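Local coordinates for protein EmGH1 (Erythrobacter marinus, PDB 5Z87) that probably hydrolyses beta-glucosidic bonds, as a family 3 glycoside hydrolase with beta-glucosidase and possibly xylosidase or arabinofuranosidase activity, at residues L277-G282 and H294-V299; D315-I320 and A340-E345. All coordinates share one frame; numbering follows the deposited sequence.

Contact 1: residues L277-G282 and H294-V299; sequences LMASHG and HLLNDV
The strand that ends at Ala279 runs past one side of helix 293-303, and the backbones of Ala279 and Leu296 are the closest pair, their CA atoms 8.2 Å apart. At that spacing only side chains can bridge the gap. The helix is locally widened: Val299 N bonds to His294 O at 3.0 Å, a pi-type turn that has Leu296 within it. Leu277 and Ala279 both direct their CB atoms toward the helix, whereas Met278 between them points to the other side of the strand. From the helix a single side chain answers. Leu296 has CG anti to its carbonyl carbon (chi1 -66°), which sends its CD2 methyl toward the strand, between the two residues. CD2 lies 4.5 Å from Leu277 CD2, methyl to methyl, and the same CD2 lies 4.5 Å from Ala279 CB. Phe235 of the neighbouring strand 229-235 touches both leucines, and Leu300, a turn further along the helix, also packs on Leu277. Beyond Ala279 the chain leaves the strand in an ST turn, where Ser280 OG accepts from Gly282 N at 3.1 Å in a nearly straight bond (173°). Within this turn lies His281, a residue of the dithiothreitol pocket. This is the layering of a TIM-type barrel, with a parallel strand inside and a helix outside. With 76 Å² buried and every touching group a methyl, the direct contact is small and purely apolar, held by dispersion and by exclusion of water, without directional bonds between the two segments.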
loop_
_atom_site.group_PDB
_atom_site.type_symbol
_atom_site.label_atom_id
_atom_site.label_comp_id
_atom_site.label_asym_id
_atom_site.label_seq_id
_atom_site.Cartn_x
_atom_site.Cartn_y
_atom_site.Cartn_z
ATOM N N LEU A 277 -2.585 6.970 27.024
ATOM C CA LEU A 277 -2.315 6.496 25.672
ATOM C C LEU A 277 -3.508 5.664 25.243
ATOM O O LEU A 277 -4.033 4.886 26.050
ATOM C CB LEU A 277 -1.029 5.664 25.614
ATOM C CG LEU A 277 -0.721 4.928 24.301
ATOM C CD1 LEU A 277 0.770 4.989 24.040
ATOM C CD2 LEU A 277 -1.181 3.477 24.353
ATOM N N MET A 278 -3.935 5.824 23.986
ATOM C CA MET A 278 -5.037 5.034 23.430
ATOM C C MET A 278 -4.543 4.137 22.294
ATOM O O MET A 278 -3.716 4.553 21.479
ATOM C CB MET A 278 -6.166 5.939 22.923
ATOM C CG MET A 278 -7.338 5.194 22.289
ATOM S SD MET A 278 -8.567 6.339 21.605
ATOM C CE MET A 278 -9.342 6.970 23.082
ATOM N N ALA A 279 -5.054 2.908 22.242
ATOM C CA ALA A 279 -4.647 1.921 21.252
ATOM C C ALA A 279 -5.473 2.071 19.975
ATOM O O ALA A 279 -6.466 2.799 19.928
ATOM C CB ALA A 279 -4.783 0.502 21.812
ATOM N N SER A 280 -5.072 1.334 18.942
ATOM C CA SER A 280 -5.602 1.483 17.592
ATOM C C SER A 280 -6.684 0.453 17.259
ATOM O O SER A 280 -6.642 -0.693 17.712
ATOM C CB SER A 280 -4.450 1.376 16.583
ATOM O OG SER A 280 -4.927 1.183 15.261
ATOM N N HIS A 281 -7.643 0.877 16.423
ATOM C CA HIS A 281 -8.655 -0.029 15.872
ATOM C C HIS A 281 -8.034 -1.259 15.226
ATOM O O HIS A 281 -8.618 -2.352 15.246
ATOM C CB HIS A 281 -9.480 0.670 14.775
ATOM C CG HIS A 281 -10.467 1.685 15.262
ATOM N ND1 HIS A 281 -11.000 1.673 16.533
ATOM C CD2 HIS A 281 -11.053 2.727 14.618
ATOM C CE1 HIS A 281 -11.852 2.674 16.660
ATOM N NE2 HIS A 281 -11.903 3.333 15.513
ATOM N N GLY A 282 -6.892 -1.080 14.571
ATOM C CA GLY A 282 -6.457 -1.986 13.532
ATOM C C GLY A 282 -5.583 -3.123 14.027
ATOM O O GLY A 282 -5.357 -3.311 15.223
ATOM N N HIS A 294 3.396 -7.247 22.602
ATOM C CA HIS A 294 4.671 -6.634 22.242
ATOM C C HIS A 294 4.588 -5.109 22.270
ATOM O O HIS A 294 5.476 -4.432 22.803
ATOM C CB HIS A 294 5.102 -7.116 20.855
ATOM C CG HIS A 294 6.207 -6.304 20.251
ATOM N ND1 HIS A 294 7.505 -6.353 20.713
ATOM C CD2 HIS A 294 6.204 -5.416 19.227
ATOM C CE1 HIS A 294 8.256 -5.534 19.997
ATOM N NE2 HIS A 294 7.490 -4.954 19.086
ATOM N N LEU A 295 3.525 -4.549 21.691
ATOM C CA LEU A 295 3.383 -3.097 21.637
ATOM C C LEU A 295 2.994 -2.523 23.000
ATOM O O LEU A 295 3.655 -1.612 23.513
ATOM C CB LEU A 295 2.335 -2.732 20.579
ATOM C CG LEU A 295 2.554 -1.557 19.629
ATOM C CD1 LEU A 295 4.021 -1.397 19.276
ATOM C CD2 LEU A 295 1.702 -1.741 18.357
ATOM N N LEU A 296 1.912 -3.042 23.598
ATOM C CA LEU A 296 1.339 -2.487 24.822
ATOM C C LEU A 296 2.148 -2.816 26.079
ATOM O O LEU A 296 1.981 -2.144 27.099
ATOM C CB LEU A 296 -0.100 -2.988 24.999
ATOM C CG LEU A 296 -1.101 -2.499 23.943
ATOM C CD1 LEU A 296 -2.505 -3.044 24.167
ATOM C CD2 LEU A 296 -1.129 -0.978 23.913
ATOM N N ASN A 297 3.025 -3.816 26.039
ATOM C CA ASN A 297 3.810 -4.166 27.216
ATOM C C ASN A 297 5.309 -4.063 26.978
ATOM O O ASN A 297 5.982 -3.280 27.658
ATOM C CB ASN A 297 3.461 -5.577 27.690
ATOM C CG ASN A 297 4.253 -5.972 28.926
ATOM O OD1 ASN A 297 3.910 -5.571 30.034
ATOM N ND2 ASN A 297 5.334 -6.728 28.736
ATOM N N ASP A 298 5.856 -4.851 26.049
ATOM C CA ASP A 298 7.303 -4.909 25.880
ATOM C C ASP A 298 7.877 -3.548 25.519
ATOM O O ASP A 298 8.884 -3.114 26.093
ATOM C CB ASP A 298 7.669 -5.946 24.814
ATOM C CG ASP A 298 7.194 -7.349 25.176
ATOM O OD1 ASP A 298 6.499 -7.501 26.202
ATOM O OD2 ASP A 298 7.517 -8.296 24.426
ATOM N N VAL A 299 7.256 -2.864 24.559
ATOM C CA VAL A 299 7.749 -1.555 24.144
ATOM C C VAL A 299 7.304 -0.473 25.122
ATOM O O VAL A 299 8.117 0.320 25.608
ATOM C CB VAL A 299 7.280 -1.237 22.714
ATOM C CG1 VAL A 299 7.434 0.242 22.431
ATOM C CG2 VAL A 299 8.061 -2.071 21.696
#

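Contact 2: residues D315-I320 and A340-E345; sequences DDVRRI and AGVDIE
Val317 crosses the end of the Glu345 side chain at a slant, its CB 3.8 Å from Glu345 OE1, while its CG2 methyl lies against Glu345 CG. The same CG2 packs 4.3 Å from Val342 CG1, adding a methyl-to-methyl contact. Glu345 reaches Val317 because CG is anti to the backbone N (chi1 171°) and the chain stays extended beyond it. One water ties the segments together, donating to Glu345 OE1 and to Asp315 OD1, each at 2.7 Å, and accepting from Arg318 N at 2.9 Å. It thus bridges two carboxylate oxygens that are 4.6 Å apart. In this TIM-type barrel domain Asp315 lies just after strand 309-311 and Glu345 begins the short strand 345-346, so the water joins the chain after one strand to the start of the next. Further out, Arg318 grips Asp315 side-on, its NE 3.0 Å from OD2 and its NH2 reaching OD1, and this probably offsets the charge repulsion. NH2 also bonds to Asn349 O, and NH1 forms a salt bridge with Glu330. The carboxylate of Glu345 is held by two backbone amides, Val351 N at OE1 and Tyr352 N at OE2.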
loop_
_atom_site.group_PDB
_atom_site.type_symbol
_atom_site.label_atom_id
_atom_site.label_comp_id
_atom_site.label_asym_id
_atom_site.label_seq_id
_atom_site.Cartn_x
_atom_site.Cartn_y
_atom_site.Cartn_z
ATOM N N ASP A 315 -15.137 0.772 22.195
ATOM C CA ASP A 315 -15.561 -0.628 22.120
ATOM C C ASP A 315 -14.537 -1.536 21.445
ATOM O O ASP A 315 -14.886 -2.607 20.963
ATOM C CB ASP A 315 -16.920 -0.774 21.425
ATOM C CG ASP A 315 -17.718 -1.957 21.956
ATOM O OD1 ASP A 315 -17.500 -2.344 23.121
ATOM O OD2 ASP A 315 -18.559 -2.505 21.221
ATOM N N ASP A 316 -13.259 -1.174 21.435
ATOM C CA ASP A 316 -12.305 -1.975 20.684
ATOM C C ASP A 316 -11.841 -3.233 21.411
ATOM O O ASP A 316 -11.242 -4.100 20.764
ATOM C CB ASP A 316 -11.087 -1.136 20.306
ATOM C CG ASP A 316 -11.236 -0.463 18.949
ATOM O OD1 ASP A 316 -12.119 -0.861 18.151
ATOM O OD2 ASP A 316 -10.460 0.477 18.686
ATOM N N VAL A 317 -12.084 -3.364 22.723
ATOM C CA VAL A 317 -11.737 -4.613 23.401
ATOM C C VAL A 317 -12.675 -5.723 22.950
ATOM O O VAL A 317 -12.230 -6.799 22.540
ATOM C CB VAL A 317 -11.748 -4.452 24.938
ATOM C CG1 VAL A 317 -11.268 -5.739 25.588
ATOM C CG2 VAL A 317 -10.827 -3.326 25.384
ATOM N N ARG A 318 -13.987 -5.465 22.990
ATOM C CA ARG A 318 -14.955 -6.410 22.441
ATOM C C ARG A 318 -14.637 -6.781 20.991
ATOM O O ARG A 318 -14.840 -7.924 20.576
ATOM C CB ARG A 318 -16.365 -5.821 22.525
ATOM C CG ARG A 318 -17.442 -6.807 22.096
ATOM C CD ARG A 318 -18.784 -6.130 21.888
ATOM N NE ARG A 318 -18.952 -5.025 22.820
ATOM C CZ ARG A 318 -19.510 -5.142 24.021
ATOM N NH1 ARG A 318 -19.970 -6.318 24.435
ATOM N NH2 ARG A 318 -19.614 -4.080 24.795
ATOM N N ARG A 319 -14.140 -5.824 20.204
ATOM C CA ARG A 319 -13.934 -6.074 18.784
ATOM C C ARG A 319 -12.735 -6.964 18.501
ATOM O O ARG A 319 -12.598 -7.423 17.363
ATOM C CB ARG A 319 -13.783 -4.756 18.036
ATOM C CG ARG A 319 -15.086 -4.002 17.873
ATOM C CD ARG A 319 -14.807 -2.606 17.420
ATOM N NE ARG A 319 -15.972 -1.752 17.554
ATOM C CZ ARG A 319 -15.920 -0.437 17.399
ATOM N NH1 ARG A 319 -14.761 0.141 17.103
ATOM N NH2 ARG A 319 -17.015 0.301 17.540
ATOM N N ILE A 320 -11.868 -7.208 19.493
ATOM C CA ILE A 320 -10.885 -8.279 19.377
ATOM C C ILE A 320 -11.575 -9.566 18.968
ATOM O O ILE A 320 -11.038 -10.368 18.193
ATOM C CB ILE A 320 -10.129 -8.470 20.703
ATOM C CG1 ILE A 320 -9.373 -7.205 21.113
ATOM C CG2 ILE A 320 -9.161 -9.662 20.614
ATOM C CD1 ILE A 320 -8.884 -7.309 22.572
ATOM N N ALA A 340 -2.790 -8.019 27.762
ATOM C CA ALA A 340 -1.928 -7.320 26.819
ATOM C C ALA A 340 -1.457 -6.010 27.416
ATOM O O ALA A 340 -0.292 -5.634 27.259
ATOM C CB ALA A 340 -2.653 -7.080 25.493
ATOM N N GLY A 341 -2.346 -5.310 28.124
ATOM C CA GLY A 341 -1.962 -4.060 28.737
ATOM C C GLY A 341 -2.916 -2.897 28.538
ATOM O O GLY A 341 -2.521 -1.746 28.741
ATOM N N VAL A 342 -4.157 -3.169 28.136
ATOM C CA VAL A 342 -5.210 -2.158 28.162
ATOM C C VAL A 342 -5.753 -2.058 29.588
ATOM O O VAL A 342 -6.258 -3.043 30.138
ATOM C CB VAL A 342 -6.339 -2.497 27.181
ATOM C CG1 VAL A 342 -7.415 -1.427 27.256
ATOM C CG2 VAL A 342 -5.805 -2.671 25.750
ATOM N N ASP A 343 -5.684 -0.861 30.172
ATOM C CA ASP A 343 -6.040 -0.651 31.571
ATOM C C ASP A 343 -7.496 -0.250 31.764
ATOM O O ASP A 343 -8.122 -0.689 32.731
ATOM C CB ASP A 343 -5.137 0.420 32.196
ATOM C CG ASP A 343 -3.677 0.059 32.123
ATOM O OD1 ASP A 343 -3.347 -1.104 32.460
ATOM O OD2 ASP A 343 -2.862 0.926 31.726
ATOM N N ILE A 344 -8.052 0.580 30.882
ATOM C CA ILE A 344 -9.416 1.058 31.041
ATOM C C ILE A 344 -10.133 0.966 29.701
ATOM O O ILE A 344 -9.583 1.347 28.662
ATOM C CB ILE A 344 -9.462 2.492 31.616
ATOM C CG1 ILE A 344 -10.899 3.006 31.667
ATOM C CG2 ILE A 344 -8.579 3.426 30.835
ATOM C CD1 ILE A 344 -11.096 4.151 32.644
ATOM N N GLU A 345 -11.354 0.444 29.726
ATOM C CA GLU A 345 -12.120 0.174 28.526
ATOM C C GLU A 345 -13.088 1.322 28.260
ATOM O O GLU A 345 -13.968 1.611 29.076
ATOM C CB GLU A 345 -12.877 -1.143 28.652
ATOM C CG GLU A 345 -13.842 -1.350 27.529
ATOM C CD GLU A 345 -14.692 -2.562 27.740
ATOM O OE1 GLU A 345 -14.895 -3.322 26.772
ATOM O OE2 GLU A 345 -15.139 -2.767 28.889
HETATM O O HOH W 1 -15.072 -2.981 24.052
#

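Overall arrangement
Followed from the N terminus, strand 276-279 leads through a segment holding the short strands 283-284 and 287-288 into helix 293-303, and contact 1 closes that strand-to-helix step. The chain then forms strand 309-311, and contact 2 closes the next excursion, from 315-320 through helix 330-340 to the start of strand 345-346. The two loops follow in series, neither enclosing nor crossing the other, with centres about 10 Å apart. They nevertheless touch: His281 ND1 lies 2.5 Å from Asp316 OD2, a probable hydrogen bond, and Leu296 CD1 packs 3.7 Å from Val342 CG2. The pocket residue His281 is thus tied to the loop after strand 309-311, and helix 293-303 to the loop before strand 345-346.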